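Local coordinates for protein hydratase ChsH1 (Mycobacterium tuberculosis, PDB 4W78) that pairs with ChsH2 to hydrate the steroid enoyl-CoA 3-OPDC-CoA to 17-HOPC-CoA during breakdown of the cholesterol side chain, at residues R42-A50 with H57-A65. Residues are numbered along the deposited sequence; the frame is centred on the assembly and turned at random.
Sequences RNPIYVDDA and HPGIVAPPA
Tyr46 on Pro63 and Ile45 on Val61 join the two loops flanking helix 49-54 of this MaoC-like, hot-dog-family subunit: a turn of 3-10 helix packs along the extended chain that leaves that helix for helix 67-70. Val61 N gives a fairly straight hydrogen bond to Ile45 O (3.2 Å, 163° at the hydrogen), and Ile60 N reaches Asp49 OD1 at 2.9 Å, meeting the carboxylate oxygen nearly along its C-O axis. Asp49 thus holds the incoming chain from the first turn of its helix, while Asp48 N-caps the same helix through a weak bond to Ala50 N. With CG1 anti to its carbonyl carbon (chi1 -77°), Ile60 brings that branch against Asp49 OD1 and leaves CG2 3.3 Å from Tyr46 O, a carbonyl that also accepts from Gln29 of helix 29-39. Further along the chain, Val61 CG2 sits over one face of the His57 ring and touches Ile45 CD1 at 3.8 Å; Ile45 CD1 in turn meets His57 NE2. Gln60 of the ChsH2 chain packs on Tyr46, Pro63 and Pro64, bringing this corner to the subunit interface. Pro63 CG sits over the centre of one face of the Tyr46 ring in a CH-pi contact, 3.6 Å from the centroid and 5° off the normal.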
loop_
_atom_site.group_PDB
_atom_site.type_symbol
_atom_site.label_atom_id
_atom_site.label_comp_id
_atom_site.label_asym_id
_atom_site.label_seq_id
_atom_site.Cartn_x
_atom_site.Cartn_y
_atom_site.Cartn_z
ATOM N N ARG A 42 14.107 -11.452 1.280
ATOM C CA ARG A 42 15.332 -10.788 1.701
ATOM C C ARG A 42 16.450 -10.815 0.651
ATOM O O ARG A 42 17.594 -10.463 0.966
ATOM C CB ARG A 42 15.834 -11.396 3.020
ATOM C CG ARG A 42 14.934 -11.097 4.213
ATOM C CD ARG A 42 15.522 -11.643 5.505
ATOM N NE ARG A 42 14.703 -11.291 6.663
ATOM C CZ ARG A 42 14.950 -11.706 7.903
ATOM N NH1 ARG A 42 15.993 -12.492 8.146
ATOM N NH2 ARG A 42 14.154 -11.338 8.901
ATOM N N ASN A 43 16.128 -11.239 -0.574
ATOM C CA ASN A 43 17.116 -11.302 -1.656
ATOM C C ASN A 43 17.836 -9.963 -1.793
ATOM O O ASN A 43 17.203 -8.939 -2.063
ATOM C CB ASN A 43 16.408 -11.663 -2.963
ATOM C CG ASN A 43 17.365 -12.057 -4.076
ATOM O OD1 ASN A 43 18.549 -11.702 -4.062
ATOM N ND2 ASN A 43 16.849 -12.788 -5.057
ATOM N N PRO A 44 19.160 -9.955 -1.592
ATOM C CA PRO A 44 19.852 -8.667 -1.517
ATOM C C PRO A 44 19.952 -7.932 -2.849
ATOM O O PRO A 44 20.225 -6.732 -2.842
ATOM C CB PRO A 44 21.253 -9.056 -1.017
ATOM C CG PRO A 44 21.431 -10.454 -1.480
ATOM C CD PRO A 44 20.066 -11.081 -1.305
ATOM N N ILE A 45 19.734 -8.619 -3.968
ATOM C CA ILE A 45 19.874 -7.961 -5.258
ATOM C C ILE A 45 18.795 -6.903 -5.502
ATOM O O ILE A 45 18.942 -6.074 -6.393
ATOM C CB ILE A 45 19.893 -8.956 -6.434
ATOM C CG1 ILE A 45 18.494 -9.534 -6.688
ATOM C CG2 ILE A 45 20.936 -10.063 -6.189
ATOM C CD1 ILE A 45 18.457 -10.516 -7.867
ATOM N N TYR A 46 17.724 -6.923 -4.703
ATOM C CA TYR A 46 16.640 -5.951 -4.880
ATOM C C TYR A 46 16.878 -4.674 -4.088
ATOM O O TYR A 46 16.146 -3.686 -4.260
ATOM C CB TYR A 46 15.301 -6.563 -4.457
ATOM C CG TYR A 46 14.944 -7.869 -5.146
ATOM C CD1 TYR A 46 15.224 -8.077 -6.493
ATOM C CD2 TYR A 46 14.329 -8.894 -4.439
ATOM C CE1 TYR A 46 14.907 -9.285 -7.117
ATOM C CE2 TYR A 46 13.992 -10.090 -5.054
ATOM C CZ TYR A 46 14.284 -10.281 -6.390
ATOM O OH TYR A 46 13.957 -11.481 -6.996
ATOM N N VAL A 47 17.894 -4.684 -3.223
ATOM C CA VAL A 47 18.112 -3.578 -2.292
ATOM C C VAL A 47 19.569 -3.145 -2.131
ATOM O O VAL A 47 19.835 -2.158 -1.450
ATOM C CB VAL A 47 17.555 -3.911 -0.883
ATOM C CG1 VAL A 47 16.029 -4.080 -0.930
ATOM C CG2 VAL A 47 18.203 -5.175 -0.341
ATOM N N ASP A 48 20.504 -3.878 -2.732
ATOM C CA ASP A 48 21.944 -3.642 -2.521
ATOM C C ASP A 48 22.662 -3.727 -3.865
ATOM O O ASP A 48 22.726 -4.801 -4.466
ATOM C CB ASP A 48 22.494 -4.668 -1.501
ATOM C CG ASP A 48 24.034 -4.660 -1.363
ATOM O OD1 ASP A 48 24.744 -3.821 -1.953
ATOM O OD2 ASP A 48 24.539 -5.523 -0.623
ATOM N N ASP A 49 23.185 -2.591 -4.332
ATOM C CA ASP A 49 23.901 -2.510 -5.610
ATOM C C ASP A 49 25.072 -3.493 -5.682
ATOM O O ASP A 49 25.253 -4.157 -6.692
ATOM C CB ASP A 49 24.438 -1.090 -5.870
ATOM C CG ASP A 49 23.380 -0.131 -6.419
ATOM O OD1 ASP A 49 22.409 -0.571 -7.070
ATOM O OD2 ASP A 49 23.538 1.092 -6.214
ATOM N N ALA A 50 25.868 -3.568 -4.619
ATOM C CA ALA A 50 27.018 -4.468 -4.613
ATOM C C ALA A 50 26.589 -5.926 -4.758
ATOM O O ALA A 50 27.199 -6.682 -5.511
ATOM C CB ALA A 50 27.855 -4.274 -3.357
ATOM N N HIS A 57 24.184 -8.342 -12.358
ATOM C CA HIS A 57 23.281 -7.279 -12.785
ATOM C C HIS A 57 24.011 -5.932 -12.783
ATOM O O HIS A 57 24.976 -5.760 -12.042
ATOM C CB HIS A 57 22.063 -7.231 -11.869
ATOM C CG HIS A 57 21.307 -8.523 -11.812
ATOM N ND1 HIS A 57 20.493 -8.951 -12.838
ATOM C CD2 HIS A 57 21.242 -9.479 -10.854
ATOM C CE1 HIS A 57 19.946 -10.110 -12.509
ATOM N NE2 HIS A 57 20.383 -10.452 -11.310
ATOM N N PRO A 58 23.548 -4.972 -13.608
ATOM C CA PRO A 58 24.249 -3.682 -13.720
ATOM C C PRO A 58 24.120 -2.838 -12.457
ATOM O O PRO A 58 24.847 -1.856 -12.293
ATOM C CB PRO A 58 23.526 -2.989 -14.885
ATOM C CG PRO A 58 22.825 -4.083 -15.614
ATOM C CD PRO A 58 22.439 -5.072 -14.570
ATOM N N GLY A 59 23.206 -3.235 -11.581
ATOM C CA GLY A 59 22.927 -2.533 -10.337
ATOM C C GLY A 59 21.697 -3.195 -9.762
ATOM O O GLY A 59 21.311 -4.263 -10.242
ATOM N N ILE A 60 21.086 -2.584 -8.746
ATOM C CA ILE A 60 19.865 -3.128 -8.157
ATOM C C ILE A 60 18.859 -3.434 -9.258
ATOM O O ILE A 60 18.707 -2.653 -10.195
ATOM C CB ILE A 60 19.231 -2.137 -7.150
ATOM C CG1 ILE A 60 20.018 -2.151 -5.834
ATOM C CG2 ILE A 60 17.764 -2.481 -6.884
ATOM C CD1 ILE A 60 19.682 -0.987 -4.906
ATOM N N VAL A 61 18.199 -4.585 -9.166
ATOM C CA VAL A 61 17.168 -4.933 -10.130
ATOM C C VAL A 61 15.821 -5.096 -9.432
ATOM O O VAL A 61 15.757 -5.334 -8.221
ATOM C CB VAL A 61 17.515 -6.231 -10.899
ATOM C CG1 VAL A 61 18.608 -5.972 -11.924
ATOM C CG2 VAL A 61 17.932 -7.342 -9.933
ATOM N N ALA A 62 14.739 -4.949 -10.191
ATOM C CA ALA A 62 13.411 -5.210 -9.660
ATOM C C ALA A 62 13.141 -6.715 -9.586
ATOM O O ALA A 62 13.567 -7.466 -10.450
ATOM C CB ALA A 62 12.355 -4.535 -10.552
ATOM N N PRO A 63 12.387 -7.154 -8.575
ATOM C CA PRO A 63 11.939 -8.555 -8.590
ATOM C C PRO A 63 11.126 -8.838 -9.853
ATOM O O PRO A 63 10.246 -8.055 -10.196
ATOM C CB PRO A 63 11.033 -8.654 -7.354
ATOM C CG PRO A 63 11.424 -7.499 -6.477
ATOM C CD PRO A 63 11.915 -6.411 -7.392
ATOM N N PRO A 64 11.416 -9.947 -10.555
ATOM C CA PRO A 64 10.673 -10.237 -11.788
ATOM C C PRO A 64 9.168 -10.280 -11.548
ATOM O O PRO A 64 8.394 -9.767 -12.368
ATOM C CB PRO A 64 11.196 -11.614 -12.187
ATOM C CG PRO A 64 12.617 -11.601 -11.675
ATOM C CD PRO A 64 12.566 -10.854 -10.368
ATOM N N ALA A 65 8.770 -10.848 -10.411
ATOM C CA ALA A 65 7.355 -11.005 -10.070
ATOM C C ALA A 65 6.631 -9.683 -9.807
ATOM O O ALA A 65 5.424 -9.682 -9.605
ATOM C CB ALA A 65 7.195 -11.935 -8.867
#